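Local coordinates for protein glycosyl hydrolase, family 38 (Enterococcus faecalis, PDB 5KBP) that probably hydrolyses alpha-mannosidic bonds as a family 38 glycoside hydrolase, a metal-dependent class of carbohydrate-binding enzymes, at residues 326-337 against 834-843; 443-453 against 486-494. All blocks are in the same frame, centred on the assembly; numbering follows the deposited sequence.

Residues 326-337, at the end of helix 304-332 and in the loop after it, are the first to find a distant partner as the chain runs from its N terminus. They belong to the alpha-mannosidase middle domain and meet 834-843, in the C-terminal beta sandwich, almost 500 residues later, where interaction 1 closes. Within that great loop lies interaction 2, a short one: 443-453 meets 486-494 after 32 intervening residues, and both belong to C-terminal domain 1. Interaction 1 thus joins two domains and interaction 2 is made within one. The two contacts stay separate, their nearest atoms about 18 Å apart.

Interaction 1 of 2, residues 326-337 against 834-843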
loop_
_atom_site.group_PDB
_atom_site.type_symbol
_atom_site.label_atom_id
_atom_site.label_comp_id
_atom_site.label_asym_id
_atom_site.label_seq_id
_atom_site.Cartn_x
_atom_site.Cartn_y
_atom_site.Cartn_z
ATOM N N ALA A 326 -5.892 20.805 18.888
ATOM C CA ALA A 326 -5.435 21.540 20.061
ATOM C C ALA A 326 -6.512 22.494 20.565
ATOM O O ALA A 326 -6.670 22.679 21.778
ATOM C CB ALA A 326 -4.149 22.300 19.739
ATOM N N MET A 327 -7.265 23.106 19.648
ATOM C CA MET A 327 -8.373 23.962 20.057
ATOM C C MET A 327 -9.553 23.136 20.555
ATOM O O MET A 327 -10.227 23.524 21.517
ATOM C CB MET A 327 -8.808 24.860 18.898
ATOM C CG MET A 327 -7.737 25.813 18.397
ATOM S SD MET A 327 -8.333 26.838 17.038
ATOM C CE MET A 327 -6.837 27.717 16.593
ATOM N N ALA A 328 -9.814 21.992 19.918
ATOM C CA ALA A 328 -10.935 21.148 20.317
ATOM C C ALA A 328 -10.754 20.562 21.711
ATOM O O ALA A 328 -11.733 20.106 22.311
ATOM C CB ALA A 328 -11.134 20.023 19.302
ATOM N N TYR A 329 -9.526 20.555 22.234
ATOM C CA TYR A 329 -9.307 20.102 23.603
ATOM C C TYR A 329 -10.012 21.002 24.609
ATOM O O TYR A 329 -10.384 20.545 25.697
ATOM C CB TYR A 329 -7.806 20.037 23.897
ATOM C CG TYR A 329 -7.469 19.739 25.341
ATOM C CD1 TYR A 329 -7.384 18.430 25.797
ATOM C CD2 TYR A 329 -7.233 20.765 26.248
ATOM C CE1 TYR A 329 -7.077 18.153 27.115
ATOM C CE2 TYR A 329 -6.926 20.497 27.567
ATOM C CZ TYR A 329 -6.849 19.188 27.996
ATOM O OH TYR A 329 -6.543 18.916 29.309
ATOM N N GLU A 330 -10.212 22.276 24.265
ATOM C CA GLU A 330 -10.835 23.206 25.197
ATOM C C GLU A 330 -12.272 22.812 25.518
ATOM O O GLU A 330 -12.765 23.111 26.609
ATOM C CB GLU A 330 -10.786 24.621 24.620
ATOM C CG GLU A 330 -9.382 25.113 24.274
ATOM C CD GLU A 330 -8.578 25.512 25.498
ATOM O OE1 GLU A 330 -9.178 25.638 26.586
ATOM O OE2 GLU A 330 -7.349 25.705 25.372
ATOM N N VAL A 331 -12.961 22.147 24.591
ATOM C CA VAL A 331 -14.365 21.826 24.770
ATOM C C VAL A 331 -14.581 20.363 25.131
ATOM O O VAL A 331 -15.585 20.040 25.778
ATOM C CB VAL A 331 -15.176 22.200 23.510
ATOM C CG1 VAL A 331 -14.952 23.663 23.139
ATOM C CG2 VAL A 331 -14.834 21.302 22.343
ATOM N N THR A 332 -13.668 19.475 24.747
ATOM C CA THR A 332 -13.839 18.056 25.008
ATOM C C THR A 332 -12.958 17.535 26.130
ATOM O O THR A 332 -13.294 16.510 26.731
ATOM C CB THR A 332 -13.551 17.233 23.747
ATOM O OG1 THR A 332 -12.176 17.395 23.372
ATOM C CG2 THR A 332 -14.450 17.668 22.601
ATOM N N GLY A 333 -11.848 18.208 26.422
ATOM C CA GLY A 333 -10.886 17.688 27.375
ATOM C C GLY A 333 -10.075 16.511 26.883
ATOM O O GLY A 333 -9.396 15.860 27.686
ATOM N N ASP A 334 -10.122 16.216 25.586
ATOM C CA ASP A 334 -9.408 15.091 25.005
ATOM C C ASP A 334 -8.538 15.567 23.849
ATOM O O ASP A 334 -8.814 16.589 23.214
ATOM C CB ASP A 334 -10.374 14.003 24.507
ATOM C CG ASP A 334 -11.356 13.556 25.574
ATOM O OD1 ASP A 334 -10.998 13.576 26.769
ATOM O OD2 ASP A 334 -12.493 13.185 25.212
ATOM N N TYR A 335 -7.477 14.811 23.589
ATOM C CA TYR A 335 -6.573 15.054 22.473
ATOM C C TYR A 335 -6.109 13.708 21.939
ATOM O O TYR A 335 -5.564 12.892 22.697
ATOM C CB TYR A 335 -5.384 15.916 22.902
ATOM C CG TYR A 335 -4.519 16.404 21.759
ATOM C CD1 TYR A 335 -3.469 15.633 21.276
ATOM C CD2 TYR A 335 -4.743 17.642 21.171
ATOM C CE1 TYR A 335 -2.671 16.077 20.240
ATOM C CE2 TYR A 335 -3.950 18.095 20.132
ATOM C CZ TYR A 335 -2.916 17.307 19.671
ATOM O OH TYR A 335 -2.120 17.748 18.639
ATOM N N PRO A 336 -6.318 13.427 20.639
ATOM C CA PRO A 336 -6.019 12.089 20.091
ATOM C C PRO A 336 -4.527 11.872 19.876
ATOM O O PRO A 336 -4.014 11.890 18.753
ATOM C CB PRO A 336 -6.809 12.089 18.779
ATOM C CG PRO A 336 -6.802 13.518 18.354
ATOM C CD PRO A 336 -6.855 14.338 19.619
ATOM N N HIS A 337 -3.805 11.656 20.980
ATOM C CA HIS A 337 -2.356 11.480 20.906
ATOM C C HIS A 337 -1.988 10.185 20.191
ATOM O O HIS A 337 -1.106 10.173 19.325
ATOM C CB HIS A 337 -1.752 11.515 22.311
ATOM C CG HIS A 337 -1.668 12.890 22.894
ATOM N ND1 HIS A 337 -2.436 13.295 23.964
ATOM C CD2 HIS A 337 -0.911 13.958 22.546
ATOM C CE1 HIS A 337 -2.153 14.553 24.251
ATOM N NE2 HIS A 337 -1.228 14.977 23.409
ATOM N N VAL A 834 1.324 23.967 16.241
ATOM C CA VAL A 834 0.418 24.170 17.369
ATOM C C VAL A 834 -0.192 22.809 17.677
ATOM O O VAL A 834 -0.989 22.291 16.885
ATOM C CB VAL A 834 -0.683 25.204 17.084
ATOM C CG1 VAL A 834 -1.774 25.120 18.146
ATOM C CG2 VAL A 834 -0.100 26.603 17.049
ATOM N N LYS A 835 0.190 22.220 18.803
ATOM C CA LYS A 835 -0.300 20.900 19.189
ATOM C C LYS A 835 -0.236 20.804 20.709
ATOM O O LYS A 835 -0.089 21.817 21.399
ATOM C CB LYS A 835 0.505 19.799 18.475
ATOM C CG LYS A 835 1.945 19.668 18.941
ATOM C CD LYS A 835 2.671 18.569 18.182
ATOM C CE LYS A 835 4.015 18.256 18.814
ATOM N NZ LYS A 835 3.856 17.664 20.171
ATOM N N ARG A 836 -0.345 19.588 21.239
ATOM C CA ARG A 836 -0.343 19.377 22.678
ATOM C C ARG A 836 0.567 18.214 23.046
ATOM O O ARG A 836 0.770 17.285 22.260
ATOM C CB ARG A 836 -1.767 19.134 23.204
ATOM C CG ARG A 836 -2.665 20.354 23.066
ATOM C CD ARG A 836 -4.017 20.165 23.729
ATOM N NE ARG A 836 -4.797 21.397 23.667
ATOM C CZ ARG A 836 -4.792 22.335 24.610
ATOM N NH1 ARG A 836 -4.054 22.180 25.700
ATOM N NH2 ARG A 836 -5.532 23.426 24.463
ATOM N N GLN A 837 1.118 18.283 24.258
ATOM C CA GLN A 837 2.051 17.271 24.737
ATOM C C GLN A 837 1.314 15.975 25.069
ATOM O O GLN A 837 0.130 15.982 25.413
ATOM C CB GLN A 837 2.805 17.792 25.963
ATOM C CG GLN A 837 4.008 16.960 26.375
ATOM C CD GLN A 837 4.899 17.681 27.365
ATOM O OE1 GLN A 837 4.427 18.473 28.182
ATOM N NE2 GLN A 837 6.198 17.420 27.292
ATOM N N GLU A 838 2.042 14.856 24.978
ATOM C CA GLU A 838 1.407 13.538 24.982
ATOM C C GLU A 838 0.606 13.292 26.256
ATOM O O GLU A 838 -0.580 12.947 26.198
ATOM C CB GLU A 838 2.459 12.444 24.795
ATOM C CG GLU A 838 2.806 12.157 23.343
ATOM C CD GLU A 838 3.329 10.749 23.144
ATOM O OE1 GLU A 838 3.182 10.210 22.028
ATOM O OE2 GLU A 838 3.880 10.179 24.109
ATOM N N GLN A 839 1.235 13.450 27.418
ATOM C CA GLN A 839 0.580 13.128 28.680
ATOM C C GLN A 839 0.076 14.354 29.428
ATOM O O GLN A 839 -1.019 14.314 29.998
ATOM C CB GLN A 839 1.534 12.335 29.581
ATOM C CG GLN A 839 1.955 10.994 28.998
ATOM C CD GLN A 839 2.691 10.122 29.997
ATOM O OE1 GLN A 839 2.073 9.413 30.792
ATOM N NE2 GLN A 839 4.017 10.169 29.960
ATOM N N THR A 840 0.842 15.444 29.437
ATOM C CA THR A 840 0.451 16.630 30.189
ATOM C C THR A 840 -0.638 17.441 29.496
ATOM O O THR A 840 -1.290 18.259 30.154
ATOM C CB THR A 840 1.668 17.522 30.437
ATOM O OG1 THR A 840 2.184 17.985 29.184
ATOM C CG2 THR A 840 2.755 16.748 31.168
ATOM N N ASN A 841 -0.837 17.241 28.191
ATOM C CA ASN A 841 -1.820 17.975 27.392
ATOM C C ASN A 841 -1.545 19.476 27.357
ATOM O O ASN A 841 -2.439 20.264 27.031
ATOM C CB ASN A 841 -3.251 17.714 27.881
ATOM C CG ASN A 841 -3.746 16.327 27.524
ATOM O OD1 ASN A 841 -3.970 15.489 28.398
ATOM N ND2 ASN A 841 -3.928 16.079 26.233
ATOM N N HIS A 842 -0.323 19.893 27.687
ATOM C CA HIS A 842 0.041 21.300 27.578
ATOM C C HIS A 842 0.010 21.735 26.120
ATOM O O HIS A 842 0.410 20.987 25.225
ATOM C CB HIS A 842 1.437 21.541 28.155
ATOM C CG HIS A 842 1.558 21.229 29.613
ATOM N ND1 HIS A 842 0.495 21.311 30.486
ATOM C CD2 HIS A 842 2.623 20.836 30.353
ATOM C CE1 HIS A 842 0.899 20.982 31.700
ATOM N NE2 HIS A 842 2.186 20.689 31.647
ATOM N N LEU A 843 -0.465 22.954 25.878
ATOM C CA LEU A 843 -0.467 23.491 24.524
ATOM C C LEU A 843 0.962 23.811 24.101
ATOM O O LEU A 843 1.662 24.570 24.779
ATOM C CB LEU A 843 -1.343 24.738 24.437
ATOM C CG LEU A 843 -1.437 25.346 23.034
ATOM C CD1 LEU A 843 -2.057 24.355 22.058
ATOM C CD2 LEU A 843 -2.221 26.646 23.051
HETATM O O HOH W 1 -5.863 14.062 25.772
#
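The end of helix 304-332 and the loop after it dock on the edge strand 829-836 of the C-terminal beta sandwich and on the turn leading to strand 843-849, with Arg836 reaching Ala326. A backbone carbonyl is captured here by a side-on grip: NE and NH2 of Arg836 both lie 3.0 Å from Ala326 O, which sits in the guanidinium plane. NE donates to a lone pair of Ala326 O, in the carbonyl plane, while NH2 comes in tilted 24° from that plane. NH1 of Arg836 turns back to its own segment and binds Asn841 O at 2.8 Å. One face of the guanidinium lies against Tyr329, whose CD2 sits 3.3 Å from CZ of Arg836, the two planes 33° apart; Leu843 CB lies over the opposite face, toward its rim. The first torsion of Tyr329 (173°) swings its ring away from the backbone N and across the arginine, roughly at right angles to its chain, and CE1, CZ and OH reach Asn841. Glu330 OE2 adds a salt bridge to Arg836 NH2, weak as a hydrogen bond, and is shared with Lys861 and Tyr821.

Lower down the arginine, CB of Arg836 packs over the centre of the Tyr335 ring, a CH-pi contact 3.9 Å from the centroid. His337 is sandwiched between Tyr335 CD1 and Glu838 CA, and its NE2 makes a weak bond to Arg836 O at 3.3 Å. Asn841 ND2 stands at the imidazole edge and donates to a water that also takes a weak bond from Tyr335 N. Tyr335 OH is buried without a polar partner.

Bonds on three nitrogens and packing on two faces should fix the rotation of the guanidinium, and the carboxylate probably offsets part of its charge at this junction of two domains.

Interaction 2 of 2, residues 443-453 against 486-494; sequences LKQKATPDYQV and MAKYLTVEL
Lys488 stands up from the central strand of a three-stranded antiparallel sheet and reaches Thr448 in the loop between helix 436-445 and strand 451-454. It illustrates how a lysine can bridge a sheet to its covering connection. CB of Lys488, at the base, lies 4.5 Å from CD1 of Leu443, a methyl that also rests over the strand backbone, 3.4 Å from Met486 O. With CG of Lys488 anti to the backbone N (chi1 -172°) and every later torsion extended, the chain rises straight off the sheet. CD of Lys488 passes Leu443 O at 3.9 Å, and CE of Lys488 comes within 3.3 Å of Thr448 OG1. At the tip, Lys488 NZ donates to Thr448 OG1 at 2.8 Å and makes a weak, long bond to Leu443 O. Lys446 O is also close, though its angle is poor for a bond. Thr448 OG1 has a further partner in Glu468, whose carboxylate forms a long, weak ion pair with NZ.

Beyond the lysine the interface becomes apolar. CD2 of Leu490 meets CD2 of Tyr451 at 3.5 Å, approaching the ring obliquely. CG2 of Val453 slides past CG1 of Val492 at 3.6 Å, in the opposite direction, and CD2 of Leu494 closes in on both methyls of Val453. Strand 451-453, which belongs to a different sheet, crosses above 486-494 at -39° with the axes 9.3 Å apart, so side chains rather than backbone bonds join the two layers.

Polar and apolar halves thus divide the work. The buried ammonium is bonded by the Thr448 hydroxyl and, weakly, by Leu443 O, and Glu468 would probably help to keep it protonated, while Tyr451, Leu490, Val453, Val492 and Leu494, all buried, pack the layers together without polar bonds across these pairs.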
loop_
_atom_site.group_PDB
_atom_site.type_symbol
_atom_site.label_atom_id
_atom_site.label_comp_id
_atom_site.label_asym_id
_atom_site.label_seq_id
_atom_site.Cartn_x
_atom_site.Cartn_y
_atom_site.Cartn_z
ATOM N N LEU A 443 -35.387 17.408 -5.370
ATOM C CA LEU A 443 -34.479 18.512 -5.081
ATOM C C LEU A 443 -33.939 19.141 -6.358
ATOM O O LEU A 443 -33.702 20.354 -6.399
ATOM C CB LEU A 443 -33.323 18.027 -4.205
ATOM C CG LEU A 443 -33.685 17.509 -2.813
ATOM C CD1 LEU A 443 -32.442 17.031 -2.075
ATOM C CD2 LEU A 443 -34.405 18.582 -2.015
ATOM N N LYS A 444 -33.737 18.337 -7.405
ATOM C CA LYS A 444 -33.223 18.869 -8.663
ATOM C C LYS A 444 -34.218 19.829 -9.302
ATOM O O LYS A 444 -33.823 20.828 -9.917
ATOM C CB LYS A 444 -32.898 17.720 -9.618
ATOM C CG LYS A 444 -31.881 18.055 -10.699
ATOM C CD LYS A 444 -30.480 17.633 -10.280
ATOM C CE LYS A 444 -29.504 17.716 -11.443
ATOM N NZ LYS A 444 -28.161 17.184 -11.078
ATOM N N GLN A 445 -35.512 19.548 -9.162
ATOM C CA GLN A 445 -36.560 20.369 -9.750
ATOM C C GLN A 445 -37.000 21.516 -8.851
ATOM O O GLN A 445 -37.698 22.418 -9.325
ATOM C CB GLN A 445 -37.776 19.504 -10.093
ATOM C CG GLN A 445 -37.499 18.421 -11.121
ATOM C CD GLN A 445 -38.557 17.335 -11.119
ATOM O OE1 GLN A 445 -39.558 17.430 -10.407
ATOM N NE2 GLN A 445 -38.339 16.293 -11.911
ATOM N N LYS A 446 -36.621 21.505 -7.575
ATOM C CA LYS A 446 -37.030 22.569 -6.669
ATOM C C LYS A 446 -36.243 23.839 -6.962
ATOM O O LYS A 446 -35.015 23.808 -7.083
ATOM C CB LYS A 446 -36.828 22.139 -5.217
ATOM C CG LYS A 446 -37.454 23.084 -4.202
ATOM C CD LYS A 446 -37.310 22.554 -2.784
ATOM C CE LYS A 446 -38.026 23.451 -1.785
ATOM N NZ LYS A 446 -37.924 22.934 -0.391
ATOM N N ALA A 447 -36.955 24.958 -7.078
ATOM C CA ALA A 447 -36.311 26.229 -7.374
ATOM C C ALA A 447 -35.386 26.640 -6.235
ATOM O O ALA A 447 -35.620 26.322 -5.066
ATOM C CB ALA A 447 -37.359 27.314 -7.618
ATOM N N THR A 448 -34.321 27.358 -6.588
ATOM C CA THR A 448 -33.327 27.780 -5.614
ATOM C C THR A 448 -33.579 29.224 -5.221
ATOM O O THR A 448 -33.463 30.116 -6.076
ATOM C CB THR A 448 -31.919 27.631 -6.181
ATOM O OG1 THR A 448 -31.681 26.258 -6.518
ATOM C CG2 THR A 448 -30.883 28.088 -5.161
ATOM N N PRO A 449 -33.923 29.506 -3.967
ATOM C CA PRO A 449 -34.067 30.900 -3.540
ATOM C C PRO A 449 -32.718 31.602 -3.519
ATOM O O PRO A 449 -31.661 30.978 -3.418
ATOM C CB PRO A 449 -34.654 30.787 -2.128
ATOM C CG PRO A 449 -35.136 29.367 -2.004
ATOM C CD PRO A 449 -34.238 28.561 -2.884
ATOM N N ASP A 450 -32.769 32.926 -3.624
ATOM C CA ASP A 450 -31.560 33.727 -3.501
ATOM C C ASP A 450 -31.189 33.854 -2.029
ATOM O O ASP A 450 -32.042 34.160 -1.191
ATOM C CB ASP A 450 -31.757 35.106 -4.127
ATOM C CG ASP A 450 -30.459 35.881 -4.242
ATOM O OD1 ASP A 450 -29.392 35.240 -4.345
ATOM O OD2 ASP A 450 -30.503 37.130 -4.233
ATOM N N TYR A 451 -29.922 33.608 -1.716
ATOM C CA TYR A 451 -29.452 33.607 -0.340
ATOM C C TYR A 451 -28.491 34.762 -0.089
ATOM O O TYR A 451 -27.976 35.391 -1.017
ATOM C CB TYR A 451 -28.780 32.273 0.010
ATOM C CG TYR A 451 -29.766 31.157 0.266
ATOM C CD1 TYR A 451 -30.272 30.929 1.539
ATOM C CD2 TYR A 451 -30.200 30.337 -0.767
ATOM C CE1 TYR A 451 -31.179 29.912 1.777
ATOM C CE2 TYR A 451 -31.104 29.316 -0.539
ATOM C CZ TYR A 451 -31.592 29.108 0.735
ATOM O OH TYR A 451 -32.493 28.095 0.967
ATOM N N GLN A 452 -28.254 35.023 1.194
ATOM C CA GLN A 452 -27.464 36.160 1.642
ATOM C C GLN A 452 -26.621 35.739 2.836
ATOM O O GLN A 452 -27.093 35.003 3.707
ATOM C CB GLN A 452 -28.375 37.340 2.013
ATOM C CG GLN A 452 -27.669 38.542 2.614
ATOM C CD GLN A 452 -28.640 39.642 2.997
ATOM O OE1 GLN A 452 -28.645 40.111 4.136
ATOM N NE2 GLN A 452 -29.469 40.058 2.048
ATOM N N VAL A 453 -25.377 36.208 2.875
ATOM C CA VAL A 453 -24.455 35.884 3.960
ATOM C C VAL A 453 -24.523 36.983 5.011
ATOM O O VAL A 453 -24.509 38.174 4.680
ATOM C CB VAL A 453 -23.021 35.715 3.431
ATOM C CG1 VAL A 453 -22.074 35.344 4.566
ATOM C CG2 VAL A 453 -22.986 34.668 2.336
ATOM N N MET A 486 -30.599 12.376 0.442
ATOM C CA MET A 486 -30.348 13.220 -0.719
ATOM C C MET A 486 -30.351 14.671 -0.258
ATOM O O MET A 486 -31.250 15.088 0.479
ATOM C CB MET A 486 -31.406 13.004 -1.801
ATOM C CG MET A 486 -31.360 11.642 -2.464
ATOM S SD MET A 486 -29.827 11.376 -3.376
ATOM C CE MET A 486 -30.266 9.936 -4.343
ATOM N N ALA A 487 -29.348 15.433 -0.681
ATOM C CA ALA A 487 -29.178 16.796 -0.205
ATOM C C ALA A 487 -28.950 17.744 -1.372
ATOM O O ALA A 487 -28.566 17.337 -2.471
ATOM C CB ALA A 487 -28.013 16.905 0.787
ATOM N N LYS A 488 -29.194 19.025 -1.110
ATOM C CA LYS A 488 -28.900 20.101 -2.045
ATOM C C LYS A 488 -27.883 21.029 -1.401
ATOM O O LYS A 488 -28.063 21.452 -0.253
ATOM C CB LYS A 488 -30.167 20.873 -2.427
ATOM C CG LYS A 488 -29.955 21.882 -3.543
ATOM C CD LYS A 488 -31.279 22.370 -4.104
ATOM C CE LYS A 488 -31.076 23.188 -5.368
ATOM N NZ LYS A 488 -32.369 23.543 -6.015
ATOM N N TYR A 489 -26.817 21.338 -2.132
ATOM C CA TYR A 489 -25.708 22.118 -1.605
ATOM C C TYR A 489 -25.553 23.407 -2.394
ATOM O O TYR A 489 -25.700 23.421 -3.620
ATOM C CB TYR A 489 -24.401 21.323 -1.651
ATOM C CG TYR A 489 -24.424 20.072 -0.811
ATOM C CD1 TYR A 489 -24.056 20.107 0.527
ATOM C CD2 TYR A 489 -24.816 18.857 -1.352
ATOM C CE1 TYR A 489 -24.076 18.965 1.303
ATOM C CE2 TYR A 489 -24.840 17.707 -0.585
ATOM C CZ TYR A 489 -24.470 17.768 0.743
ATOM O OH TYR A 489 -24.490 16.629 1.513
ATOM N N LEU A 490 -25.252 24.486 -1.680
ATOM C CA LEU A 490 -24.977 25.779 -2.284
ATOM C C LEU A 490 -23.529 26.152 -2.005
ATOM O O LEU A 490 -23.055 26.017 -0.871
ATOM C CB LEU A 490 -25.922 26.852 -1.741
ATOM C CG LEU A 490 -26.201 28.013 -2.698
ATOM C CD1 LEU A 490 -26.686 27.481 -4.038
ATOM C CD2 LEU A 490 -27.217 28.972 -2.102
ATOM N N THR A 491 -22.829 26.605 -3.039
ATOM C CA THR A 491 -21.419 26.970 -2.951
ATOM C C THR A 491 -21.320 28.491 -2.950
ATOM O O THR A 491 -21.607 29.138 -3.963
ATOM C CB THR A 491 -20.630 26.361 -4.109
ATOM O OG1 THR A 491 -20.689 24.930 -4.027
ATOM C CG2 THR A 491 -19.184 26.807 -4.060
ATOM N N VAL A 492 -20.916 29.056 -1.815
ATOM C CA VAL A 492 -20.872 30.500 -1.613
ATOM C C VAL A 492 -19.420 30.954 -1.620
ATOM O O VAL A 492 -18.542 30.274 -1.077
ATOM C CB VAL A 492 -21.573 30.900 -0.300
ATOM C CG1 VAL A 492 -21.613 32.412 -0.151
ATOM C CG2 VAL A 492 -22.977 30.316 -0.251
ATOM N N GLU A 493 -19.170 32.108 -2.235
ATOM C CA GLU A 493 -17.830 32.663 -2.374
ATOM C C GLU A 493 -17.701 33.880 -1.466
ATOM O O GLU A 493 -18.492 34.823 -1.574
ATOM C CB GLU A 493 -17.552 33.040 -3.828
ATOM C CG GLU A 493 -16.086 33.249 -4.157
ATOM C CD GLU A 493 -15.850 33.470 -5.639
ATOM O OE1 GLU A 493 -16.704 34.108 -6.290
ATOM O OE2 GLU A 493 -14.817 32.996 -6.155
ATOM N N LEU A 494 -16.711 33.858 -0.577
ATOM C CA LEU A 494 -16.463 34.953 0.348
ATOM C C LEU A 494 -15.083 35.547 0.103
ATOM O O LEU A 494 -14.158 34.854 -0.332
ATOM C CB LEU A 494 -16.571 34.491 1.811
ATOM C CG LEU A 494 -17.940 34.022 2.310
ATOM C CD1 LEU A 494 -17.886 33.709 3.797
ATOM C CD2 LEU A 494 -19.004 35.067 2.024
#